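Fimbrial subunit type 1 (PDB 3UXF) forms the shaft of type 1 fimbriae on the surface of Actinomyces oris as their major, cell-wall-linked structural subunit. Local coordinates at residues H268-I273 with G336-I341; T259-E264 with W330-P335. One frame throughout, in Å; residues are numbered along the deposited sequence.

Contact 1: residues H268-I273 with G336-I341; sequences HNWATI and GTTTDI
His268 and Trp270 face the backbone of 336-341 with the two chains well apart, the CA atoms of His268 and Thr339 lying 7.2 Å from each other, and no direct hydrogen bond joins them. A loop can nevertheless be fixed against a sheet by side chains and water, and here the indole of Trp270 does most of the bridging. Its CG sits beside the backbone N (chi1 -62°), which carries the six-membered ring out toward the loop. There the ring presents its edge: CZ2 lies 3.5 Å from Thr338 O, near the ring plane, and CZ3 meets Ile341 CD1 at 4.2 Å in an apolar contact. The Thr338 side chain crosses the indole at about a right angle, touching it through CG2, while its OG1 is hydrogen-bonded to Pro335 O. Two waters supply the polar links. One accepts from Trp270 NE1 (3.1 Å) and donates to both Gly336 O and Thr338 O; the other lies in the His268 ring plane, bonded to ND1, and donates to Thr338 O (2.8 Å). Thr338 O is thus gripped by two waters. Around this contact, strand 269-275 runs between 224-229 and 258-264, antiparallel to both; Arg228 of the former packs on His268 and Trp270 and hydrogen-bonds Thr339 O, tying the loop to a second strand of the sheet.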
loop_
_atom_site.group_PDB
_atom_site.type_symbol
_atom_site.label_atom_id
_atom_site.label_comp_id
_atom_site.label_asym_id
_atom_site.label_seq_id
_atom_site.Cartn_x
_atom_site.Cartn_y
_atom_site.Cartn_z
ATOM N N HIS A 268 2.932 -16.137 -9.060
ATOM C CA HIS A 268 2.286 -15.772 -7.795
ATOM C C HIS A 268 0.962 -16.485 -7.777
ATOM O O HIS A 268 0.518 -17.018 -8.800
ATOM C CB HIS A 268 1.963 -14.279 -7.806
ATOM C CG HIS A 268 3.154 -13.424 -8.065
ATOM N ND1 HIS A 268 3.533 -13.036 -9.332
ATOM C CD2 HIS A 268 4.038 -12.857 -7.211
ATOM C CE1 HIS A 268 4.604 -12.265 -9.245
ATOM N NE2 HIS A 268 4.927 -12.144 -7.973
ATOM N N ASN A 269 0.297 -16.463 -6.632
ATOM C CA ASN A 269 -1.120 -16.774 -6.608
ATOM C C ASN A 269 -1.899 -15.510 -6.339
ATOM O O ASN A 269 -1.313 -14.419 -6.285
ATOM C CB ASN A 269 -1.435 -17.825 -5.554
ATOM C CG ASN A 269 -0.709 -19.115 -5.828
ATOM O OD1 ASN A 269 -0.620 -19.533 -6.975
ATOM N ND2 ASN A 269 -0.163 -19.740 -4.781
ATOM N N TRP A 270 -3.220 -15.657 -6.285
ATOM C CA TRP A 270 -4.084 -14.482 -6.356
ATOM C C TRP A 270 -5.289 -14.631 -5.444
ATOM O O TRP A 270 -5.862 -15.715 -5.306
ATOM C CB TRP A 270 -4.580 -14.274 -7.792
ATOM C CG TRP A 270 -3.495 -14.030 -8.733
ATOM C CD1 TRP A 270 -2.855 -14.969 -9.522
ATOM C CD2 TRP A 270 -2.883 -12.774 -9.028
ATOM N NE1 TRP A 270 -1.897 -14.356 -10.274
ATOM C CE2 TRP A 270 -1.884 -13.012 -10.000
ATOM C CE3 TRP A 270 -3.080 -11.460 -8.575
ATOM C CZ2 TRP A 270 -1.082 -11.997 -10.529
ATOM C CZ3 TRP A 270 -2.275 -10.446 -9.124
ATOM C CH2 TRP A 270 -1.288 -10.727 -10.082
ATOM N N ALA A 271 -5.659 -13.534 -4.756
ATOM C CA ALA A 271 -6.842 -13.544 -3.906
ATOM C C ALA A 271 -7.604 -12.272 -4.204
ATOM O O ALA A 271 -7.031 -11.188 -4.144
ATOM C CB ALA A 271 -6.439 -13.542 -2.444
ATOM N N THR A 272 -8.886 -12.394 -4.518
ATOM C CA THR A 272 -9.718 -11.224 -4.770
ATOM C C THR A 272 -10.847 -11.201 -3.748
ATOM O O THR A 272 -11.550 -12.214 -3.548
ATOM C CB THR A 272 -10.368 -11.313 -6.159
ATOM O OG1 THR A 272 -9.334 -11.343 -7.150
ATOM C CG2 THR A 272 -11.245 -10.082 -6.424
ATOM N N ILE A 273 -11.030 -10.053 -3.097
ATOM C CA ILE A 273 -12.241 -9.817 -2.323
ATOM C C ILE A 273 -13.164 -9.033 -3.238
ATOM O O ILE A 273 -12.835 -7.929 -3.666
ATOM C CB ILE A 273 -11.952 -9.034 -1.014
ATOM C CG1 ILE A 273 -11.127 -9.867 -0.035
ATOM C CG2 ILE A 273 -13.260 -8.527 -0.368
ATOM C CD1 ILE A 273 -11.825 -11.043 0.553
ATOM N N GLY A 336 -4.720 -16.474 -15.376
ATOM C CA GLY A 336 -3.887 -16.915 -16.477
ATOM C C GLY A 336 -2.437 -16.620 -16.153
ATOM O O GLY A 336 -1.968 -16.940 -15.059
ATOM N N THR A 337 -1.718 -16.023 -17.099
ATOM C CA THR A 337 -0.299 -15.786 -16.897
ATOM C C THR A 337 0.011 -14.373 -16.391
ATOM O O THR A 337 1.157 -13.945 -16.448
ATOM C CB THR A 337 0.514 -16.079 -18.196
ATOM O OG1 THR A 337 0.137 -15.154 -19.216
ATOM C CG2 THR A 337 0.236 -17.496 -18.698
ATOM N N THR A 338 -0.999 -13.665 -15.866
ATOM C CA THR A 338 -0.799 -12.317 -15.307
ATOM C C THR A 338 0.306 -12.291 -14.243
ATOM O O THR A 338 0.421 -13.221 -13.438
ATOM C CB THR A 338 -2.100 -11.816 -14.630
ATOM O OG1 THR A 338 -3.186 -11.877 -15.571
ATOM C CG2 THR A 338 -1.950 -10.375 -14.112
ATOM N N THR A 339 1.104 -11.233 -14.246
ATOM C CA THR A 339 2.128 -11.049 -13.209
ATOM C C THR A 339 2.002 -9.687 -12.542
ATOM O O THR A 339 2.412 -9.518 -11.407
ATOM C CB THR A 339 3.552 -11.143 -13.767
ATOM O OG1 THR A 339 3.665 -10.256 -14.895
ATOM C CG2 THR A 339 3.868 -12.574 -14.189
ATOM N N ASP A 340 1.489 -8.697 -13.254
ATOM C CA ASP A 340 1.364 -7.372 -12.662
ATOM C C ASP A 340 0.057 -7.238 -11.853
ATOM O O ASP A 340 -0.962 -7.790 -12.236
ATOM C CB ASP A 340 1.415 -6.294 -13.742
ATOM C CG ASP A 340 1.853 -4.946 -13.192
ATOM O OD1 ASP A 340 1.835 -4.772 -11.948
ATOM O OD2 ASP A 340 2.228 -4.062 -14.000
ATOM N N ILE A 341 0.088 -6.521 -10.732
ATOM C CA ILE A 341 -1.152 -6.300 -9.964
ATOM C C ILE A 341 -2.163 -5.536 -10.822
ATOM O O ILE A 341 -1.796 -4.558 -11.477
ATOM C CB ILE A 341 -0.894 -5.517 -8.642
ATOM C CG1 ILE A 341 -2.140 -5.508 -7.736
ATOM C CG2 ILE A 341 -0.451 -4.117 -8.917
ATOM C CD1 ILE A 341 -2.285 -6.827 -6.911
HETATM O O HOH W 1 2.120 -14.433 -11.544
HETATM O O HOH W 2 -0.751 -15.485 -12.920
#

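Contact 2: residues T259-E264 with W330-P335; sequences TLITAE and WDPNNP
This is an apolar contact with water bridges, in which a type I beta turn, Asp331 to Asn334, packs against strand 258-264, part of a mixed sheet of this beta-sandwich pilin, where it pairs antiparallel with 269-275. The turn belongs to the long connection between strands 312-321 and 344-362, and Pro332 inside the turn and Pro335 just after it illustrate how a loop without regular structure can still fit closely on a strand. Ile261 and Ala263, alternate residues of the strand, both point toward the turn. Ile261 holds CG2 anti to its backbone N and CG1 beside it (chi1 -55°), and both branches come up to Pro332 CB from the strand side, CG2 at 3.8 Å and CD1 at 3.9 Å. The same CG2 meets the amide of Asn333, whose side chain crosses that of Ile261 at about a right angle. One step further along this face, the methyl of Ala263 rests against both the carbonyl oxygen of Pro332 and the ring of Pro335, reaching Pro335 CD at 3.6 Å. No direct hydrogen bond crosses between the segments. Instead one water donates to Ile261 O and Pro332 O, and a second donates to Thr262 O and Asn333 OD1, so two strand carbonyls are linked to the turn. The neighbouring strand 269-275 adds Thr272, which touches Pro332 and hydrogen-bonds NE1 of Trp330, the residue just before the turn. Asp331 fixes the turn from within. Besides the backbone bond from Asn334 N to Asp331 O (2.8 Å), its carboxylate accepts two bonds from above its plane: Asn333 N to OD1 makes an Asx turn, and Asn334 ND2 reaches OD2 at 2.9 Å in a nearly straight bond of 170°.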
loop_
_atom_site.group_PDB
_atom_site.type_symbol
_atom_site.label_atom_id
_atom_site.label_comp_id
_atom_site.label_asym_id
_atom_site.label_seq_id
_atom_site.Cartn_x
_atom_site.Cartn_y
_atom_site.Cartn_z
ATOM N N THR A 259 -17.381 -12.018 -1.542
ATOM C CA THR A 259 -16.859 -13.381 -1.609
ATOM C C THR A 259 -15.347 -13.324 -1.868
ATOM O O THR A 259 -14.877 -12.421 -2.601
ATOM C CB THR A 259 -17.607 -14.246 -2.676
ATOM O OG1 THR A 259 -16.963 -14.157 -3.938
ATOM C CG2 THR A 259 -19.013 -13.772 -2.901
ATOM N N LEU A 260 -14.612 -14.263 -1.259
ATOM C CA LEU A 260 -13.172 -14.399 -1.469
ATOM C C LEU A 260 -12.974 -15.387 -2.605
ATOM O O LEU A 260 -13.519 -16.494 -2.551
ATOM C CB LEU A 260 -12.451 -14.947 -0.233
ATOM C CG LEU A 260 -10.976 -15.344 -0.444
ATOM C CD1 LEU A 260 -10.038 -14.185 -0.789
ATOM C CD2 LEU A 260 -10.426 -16.032 0.822
ATOM N N ILE A 261 -12.245 -14.972 -3.638
ATOM C CA ILE A 261 -11.928 -15.858 -4.766
ATOM C C ILE A 261 -10.422 -16.008 -4.882
ATOM O O ILE A 261 -9.748 -15.012 -5.132
ATOM C CB ILE A 261 -12.483 -15.277 -6.063
ATOM C CG1 ILE A 261 -13.978 -15.014 -5.887
ATOM C CG2 ILE A 261 -12.203 -16.207 -7.264
ATOM C CD1 ILE A 261 -14.511 -14.027 -6.894
ATOM N N THR A 262 -9.873 -17.211 -4.692
ATOM C CA THR A 262 -8.434 -17.379 -4.884
ATOM C C THR A 262 -8.160 -18.176 -6.143
ATOM O O THR A 262 -9.031 -18.911 -6.637
ATOM C CB THR A 262 -7.708 -18.081 -3.713
ATOM O OG1 THR A 262 -8.300 -19.371 -3.460
ATOM C CG2 THR A 262 -7.810 -17.253 -2.446
ATOM N N ALA A 263 -6.949 -18.034 -6.666
ATOM C CA ALA A 263 -6.601 -18.707 -7.925
ATOM C C ALA A 263 -5.093 -18.910 -7.988
ATOM O O ALA A 263 -4.318 -18.073 -7.516
ATOM C CB ALA A 263 -7.093 -17.907 -9.134
ATOM N N GLU A 264 -4.679 -20.010 -8.616
ATOM C CA GLU A 264 -3.279 -20.219 -8.899
ATOM C C GLU A 264 -2.807 -19.294 -10.017
ATOM O O GLU A 264 -3.499 -19.070 -11.004
ATOM C CB GLU A 264 -3.079 -21.672 -9.322
ATOM C CG GLU A 264 -2.880 -22.642 -8.195
ATOM C CD GLU A 264 -1.511 -23.280 -8.290
ATOM O OE1 GLU A 264 -1.316 -24.098 -9.221
ATOM O OE2 GLU A 264 -0.626 -22.931 -7.466
ATOM N N TRP A 330 -9.154 -7.868 -15.441
ATOM C CA TRP A 330 -9.017 -8.890 -14.416
ATOM C C TRP A 330 -10.207 -9.815 -14.269
ATOM O O TRP A 330 -11.347 -9.381 -14.132
ATOM C CB TRP A 330 -8.766 -8.219 -13.066
ATOM C CG TRP A 330 -8.618 -9.180 -11.913
ATOM C CD1 TRP A 330 -9.471 -9.336 -10.862
ATOM C CD2 TRP A 330 -7.537 -10.098 -11.701
ATOM N NE1 TRP A 330 -8.983 -10.295 -9.994
ATOM C CE2 TRP A 330 -7.796 -10.774 -10.497
ATOM C CE3 TRP A 330 -6.385 -10.411 -12.423
ATOM C CZ2 TRP A 330 -6.942 -11.739 -9.984
ATOM C CZ3 TRP A 330 -5.523 -11.367 -11.896
ATOM C CH2 TRP A 330 -5.813 -12.015 -10.695
ATOM N N ASP A 331 -9.941 -11.116 -14.266
ATOM C CA ASP A 331 -10.965 -12.100 -13.964
ATOM C C ASP A 331 -10.463 -12.908 -12.765
ATOM O O ASP A 331 -9.486 -13.638 -12.871
ATOM C CB ASP A 331 -11.129 -13.038 -15.154
ATOM C CG ASP A 331 -12.107 -14.148 -14.880
ATOM O OD1 ASP A 331 -12.548 -14.348 -13.720
ATOM O OD2 ASP A 331 -12.448 -14.849 -15.861
ATOM N N PRO A 332 -11.100 -12.745 -11.597
ATOM C CA PRO A 332 -10.538 -13.334 -10.375
ATOM C C PRO A 332 -10.348 -14.835 -10.451
ATOM O O PRO A 332 -9.535 -15.404 -9.729
ATOM C CB PRO A 332 -11.591 -13.031 -9.298
ATOM C CG PRO A 332 -12.442 -11.938 -9.863
ATOM C CD PRO A 332 -12.269 -11.875 -11.352
ATOM N N ASN A 333 -11.144 -15.475 -11.304
ATOM C CA ASN A 333 -11.101 -16.909 -11.449
ATOM C C ASN A 333 -10.131 -17.348 -12.521
ATOM O O ASN A 333 -9.813 -18.523 -12.602
ATOM C CB ASN A 333 -12.506 -17.432 -11.790
ATOM C CG ASN A 333 -13.371 -17.540 -10.576
ATOM O OD1 ASN A 333 -13.066 -18.306 -9.663
ATOM N ND2 ASN A 333 -14.434 -16.745 -10.524
ATOM N N ASN A 334 -9.668 -16.417 -13.344
ATOM C CA ASN A 334 -8.733 -16.740 -14.428
ATOM C C ASN A 334 -7.614 -15.735 -14.576
ATOM O O ASN A 334 -7.618 -14.929 -15.510
ATOM C CB ASN A 334 -9.477 -16.863 -15.767
ATOM C CG ASN A 334 -10.460 -17.986 -15.766
ATOM O OD1 ASN A 334 -10.076 -19.160 -15.631
ATOM N ND2 ASN A 334 -11.745 -17.655 -15.878
ATOM N N PRO A 335 -6.632 -15.780 -13.655
ATOM C CA PRO A 335 -5.531 -14.831 -13.788
ATOM C C PRO A 335 -4.660 -15.219 -14.945
ATOM O O PRO A 335 -3.938 -14.370 -15.406
ATOM C CB PRO A 335 -4.754 -14.969 -12.470
ATOM C CG PRO A 335 -5.205 -16.207 -11.864
ATOM C CD PRO A 335 -6.536 -16.607 -12.444
HETATM O O HOH W 3 -8.512 -13.958 -7.444
HETATM O O HOH W 4 -10.619 -19.540 -8.926
#

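Both contacts hold one loop, the connection from 312-321 to 344-362, against two neighbouring strands of the same sheet. Those strands, 258-264 and 269-275, are paired through backbone bonds such as Thr272 N to Ile261 O (2.8 Å), so the contacts lie about 7 Å apart, centre to centre. Each is partly buried: in contact 1 Trp270 and Ile341 are buried, in contact 2 Ala263, Pro332 and Pro335, while Asp340, Asn333 and Glu264 are exposed. Their chemistry differs: contact 1 relies on a tryptophan edge and waters that converge on one carbonyl, whereas contact 2 relies on aliphatic and proline packing, with separate water bridges. Trp270 and Trp330, whose rings meet, and Pro335, which touches Trp270, connect the two.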